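PDB 2X7Q: possible thiamine biosynthesis enzyme from Candida albicans, which is of unknown function but has the fold of periplasmic binding proteins and may bind a small solute, possibly linked to thiamine biosynthesis. Local coordinates for residues I278-K281 with T282-T285; A293-D296 with D297-L300. The protein carries 1 engineered substitution. All coordinates share one frame; numbering follows the deposited sequence.

Contact 1 (I278-K281 with T282-T285); sequences IVVK and TKDT
The carbonyl of Lys281 is approached by the same threonine on both faces of its plane: Thr285 N tilts out of the plane on one side, and Thr285 OG1, 2.8 Å from Lys281 O, tilts out on the other. Two bonds thus grip this oxygen. The Asp284 carboxylate has Val280 on one face: Val280 O stands almost straight over its carbon, 3.2 Å from Asp284 CG, while Val280 CG1 lies on that same face but displaced toward Asp284 OD2, at 3.5 Å. The Val280 and Asp284 side chains run side by side in the same direction, and the main-chain bond from Asp284 N to Val280 O is 3.0 Å long. Ile278 O is met differently, by Thr282 OG1 at 2.8 Å from well above the carbonyl plane, 61° out of it. Here the helix widens into a pi-type turn, and the threonine hydroxyl supplies the donor that fastens Ile278 O to the next turn. In both threonines OG1 is anti to the carbonyl carbon (chi1 -58° in Thr282), which folds the hydroxyl back over the preceding turn. All this lies within helix 275-289 of a periplasmic binding protein fold; Ile278 and Thr282 face Thr74 and Ile78 of helix 74-82, and Thr282 and Thr285 also touch Trp200. On another flank Lys283 N bonds to Val279 O at 2.9 Å. The Lys283 chain leaves between its backbone N and carbonyl carbon, chi1 77°, which lays its methylenes across the carbonyl oxygens of the turn before: Lys283 CG is 3.2 Å from Val280 O. From there the chain runs out nearly straight as far as CE toward helix 296-306, where Asp296 and Leu300 touch it, and Val279 packs on Leu303.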
# COMPACT_ATOMS: atom_id res chain seq x y z
N ILE A 278 0.48 -0.91 -13.27
CA ILE A 278 0.94 -1.76 -12.17
C ILE A 278 2.39 -2.22 -12.35
O ILE A 278 3.15 -2.28 -11.39
CB ILE A 278 0.04 -3.00 -11.99
CG1 ILE A 278 -1.36 -2.58 -11.54
CG2 ILE A 278 0.65 -3.97 -10.99
CD1 ILE A 278 -1.40 -1.91 -10.19
N VAL A 279 2.76 -2.55 -13.59
CA VAL A 279 4.09 -3.08 -13.88
C VAL A 279 5.01 -2.06 -14.55
O VAL A 279 6.05 -1.69 -14.00
CB VAL A 279 4.00 -4.33 -14.76
CG1 VAL A 279 5.39 -4.79 -15.17
CG2 VAL A 279 3.25 -5.43 -14.04
N VAL A 280 4.63 -1.62 -15.75
CA VAL A 280 5.48 -0.74 -16.55
C VAL A 280 5.92 0.52 -15.81
O VAL A 280 7.12 0.73 -15.59
CB VAL A 280 4.78 -0.33 -17.87
CG1 VAL A 280 5.65 0.64 -18.65
CG2 VAL A 280 4.46 -1.56 -18.70
N LYS A 281 4.97 1.35 -15.41
CA LYS A 281 5.27 2.60 -14.72
C LYS A 281 6.05 2.36 -13.43
O LYS A 281 6.97 3.12 -13.10
CB LYS A 281 3.99 3.39 -14.43
CG LYS A 281 3.14 3.72 -15.65
CD LYS A 281 1.84 4.41 -15.26
CE LYS A 281 2.02 5.91 -15.07
NZ LYS A 281 2.07 6.65 -16.37
N THR A 282 5.68 1.32 -12.70
CA THR A 282 6.32 1.01 -11.42
C THR A 282 7.81 0.69 -11.60
O THR A 282 8.66 1.25 -10.91
CB THR A 282 5.63 -0.16 -10.70
OG1 THR A 282 4.25 0.15 -10.49
CG2 THR A 282 6.30 -0.43 -9.36
N LYS A 283 8.11 -0.21 -12.54
CA LYS A 283 9.49 -0.64 -12.77
C LYS A 283 10.33 0.48 -13.37
O LYS A 283 11.48 0.68 -12.97
CB LYS A 283 9.52 -1.86 -13.70
CG LYS A 283 9.29 -1.52 -15.17
CD LYS A 283 9.29 -2.75 -16.07
CE LYS A 283 9.18 -2.36 -17.53
NZ LYS A 283 8.37 -3.31 -18.33
N ASP A 284 9.76 1.21 -14.32
CA ASP A 284 10.47 2.28 -15.00
C ASP A 284 10.79 3.44 -14.06
O ASP A 284 11.83 4.08 -14.17
CB ASP A 284 9.67 2.79 -16.21
CG ASP A 284 9.62 1.78 -17.34
OD1 ASP A 284 10.30 0.74 -17.24
OD2 ASP A 284 8.90 2.03 -18.33
N THR A 285 9.88 3.70 -13.12
CA THR A 285 10.08 4.78 -12.15
C THR A 285 11.14 4.40 -11.12
O THR A 285 12.05 5.18 -10.84
CB THR A 285 8.77 5.14 -11.42
OG1 THR A 285 7.82 5.64 -12.37
CG2 THR A 285 9.03 6.20 -10.37

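Contact 2 (A293-D296 with D297-L300)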
# COMPACT_ATOMS: atom_id res chain seq x y z
N ALA A 293 18.30 -2.02 -9.05
CA ALA A 293 19.57 -2.09 -9.76
C ALA A 293 19.57 -3.18 -10.82
O ALA A 293 20.39 -3.17 -11.74
CB ALA A 293 20.71 -2.31 -8.77
N GLU A 294 18.65 -4.13 -10.69
CA GLU A 294 18.53 -5.22 -11.65
C GLU A 294 18.23 -4.69 -13.05
O GLU A 294 17.53 -3.68 -13.20
CB GLU A 294 17.44 -6.21 -11.22
CG GLU A 294 17.79 -7.04 -9.99
CD GLU A 294 17.71 -6.24 -8.70
OE1 GLU A 294 17.14 -5.13 -8.71
OE2 GLU A 294 18.22 -6.73 -7.67
N SER A 295 18.76 -5.36 -14.07
CA SER A 295 18.55 -4.93 -15.45
C SER A 295 17.08 -5.02 -15.83
O SER A 295 16.30 -5.69 -15.16
CB SER A 295 19.40 -5.77 -16.41
OG SER A 295 18.92 -7.10 -16.48
N ASP A 296 16.71 -4.36 -16.92
CA ASP A 296 15.31 -4.29 -17.34
C ASP A 296 14.74 -5.67 -17.67
O ASP A 296 13.70 -6.06 -17.14
CB ASP A 296 15.15 -3.36 -18.54
CG ASP A 296 13.70 -3.13 -18.91
OD1 ASP A 296 12.87 -2.98 -18.00
OD2 ASP A 296 13.39 -3.11 -20.12
N ASP A 297 15.42 -6.40 -18.55
CA ASP A 297 14.91 -7.69 -19.02
C ASP A 297 14.92 -8.76 -17.92
O ASP A 297 14.20 -9.76 -18.01
CB ASP A 297 15.69 -8.18 -20.24
CG ASP A 297 17.19 -8.22 -20.01
OD1 ASP A 297 17.61 -8.50 -18.87
OD2 ASP A 297 17.95 -7.98 -20.97
N VAL A 298 15.72 -8.54 -16.88
CA VAL A 298 15.72 -9.42 -15.72
C VAL A 298 14.49 -9.11 -14.86
O VAL A 298 13.84 -10.02 -14.35
CB VAL A 298 17.00 -9.27 -14.88
CG1 VAL A 298 16.83 -9.91 -13.51
CG2 VAL A 298 18.18 -9.87 -15.62
N ILE A 299 14.19 -7.82 -14.71
CA ILE A 299 13.00 -7.39 -14.00
C ILE A 299 11.75 -7.82 -14.76
O ILE A 299 10.79 -8.33 -14.17
CB ILE A 299 12.97 -5.86 -13.80
CG1 ILE A 299 14.18 -5.41 -12.96
CG2 ILE A 299 11.68 -5.44 -13.13
CD1 ILE A 299 14.27 -3.91 -12.78
N LEU A 300 11.76 -7.63 -16.07
CA LEU A 300 10.63 -7.99 -16.92
C LEU A 300 10.29 -9.48 -16.81
O LEU A 300 9.13 -9.85 -16.64
CB LEU A 300 10.92 -7.65 -18.39
CG LEU A 300 10.13 -6.49 -18.98
CD1 LEU A 300 8.72 -6.45 -18.39
CD2 LEU A 300 10.85 -5.18 -18.74
O HOH W 1 20.25 -8.69 -18.43
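Ile299 closes on Ser295 and Glu294 at the start of a helix: Ile299 N donates to Ser295 O at 3.0 Å, and Ile299 CD1 reaches to 3.3 Å from Glu294 O. With CG1 anti to its own carbonyl carbon (chi1 -61°), Ile299 turns its long branch back along the incoming chain, and Ile299 CG1 meets Glu294 CB at 3.8 Å. Leu300 N follows with a 2.7 Å bond to Asp296 O. The Leu300 and Asp296 side chains slant across each other; the modelled approach of a methyl to the carboxylate is short and doubtful. Ser295 occupies the N-cap of helix 296-306, and Glu294 and Ile299 stand at the two positions of a hydrophobic staple, although Glu294 contributes only the aliphatic root of its side chain. A water joins the cap to the first turn, 2.8 Å from Ser295 OG and donating to Asp297 OD1 at 2.7 Å. The carboxylates of Asp296 and Asp297 sit at the helix's amino end, where its dipole would probably favour negative charge. Further out, Lys287 NZ of helix 275-289 donates to Glu294 O, and a bound calcium ion lies about 9 Å from the Val298 side chain.

How the contacts relate
Contact 1 comes first along the chain, inside helix 275-289; contact 2 follows after the connecting loop, where helix 296-306 begins. Their centres are 12 Å apart, on the same side of the chain's centre, with contact 1 about 15 Å and contact 2 about 23 Å from it. They meet directly through Lys283, whose CB packs 4.2 Å from Ile299 CG2. Helices 275-289 and 296-306 thus follow each other in the chain and touch at this point: the first lies against helix 74-82, which follows strand 69-73 of one of the two mixed five-stranded sheets, while the start of the second lies nearer the protein surface.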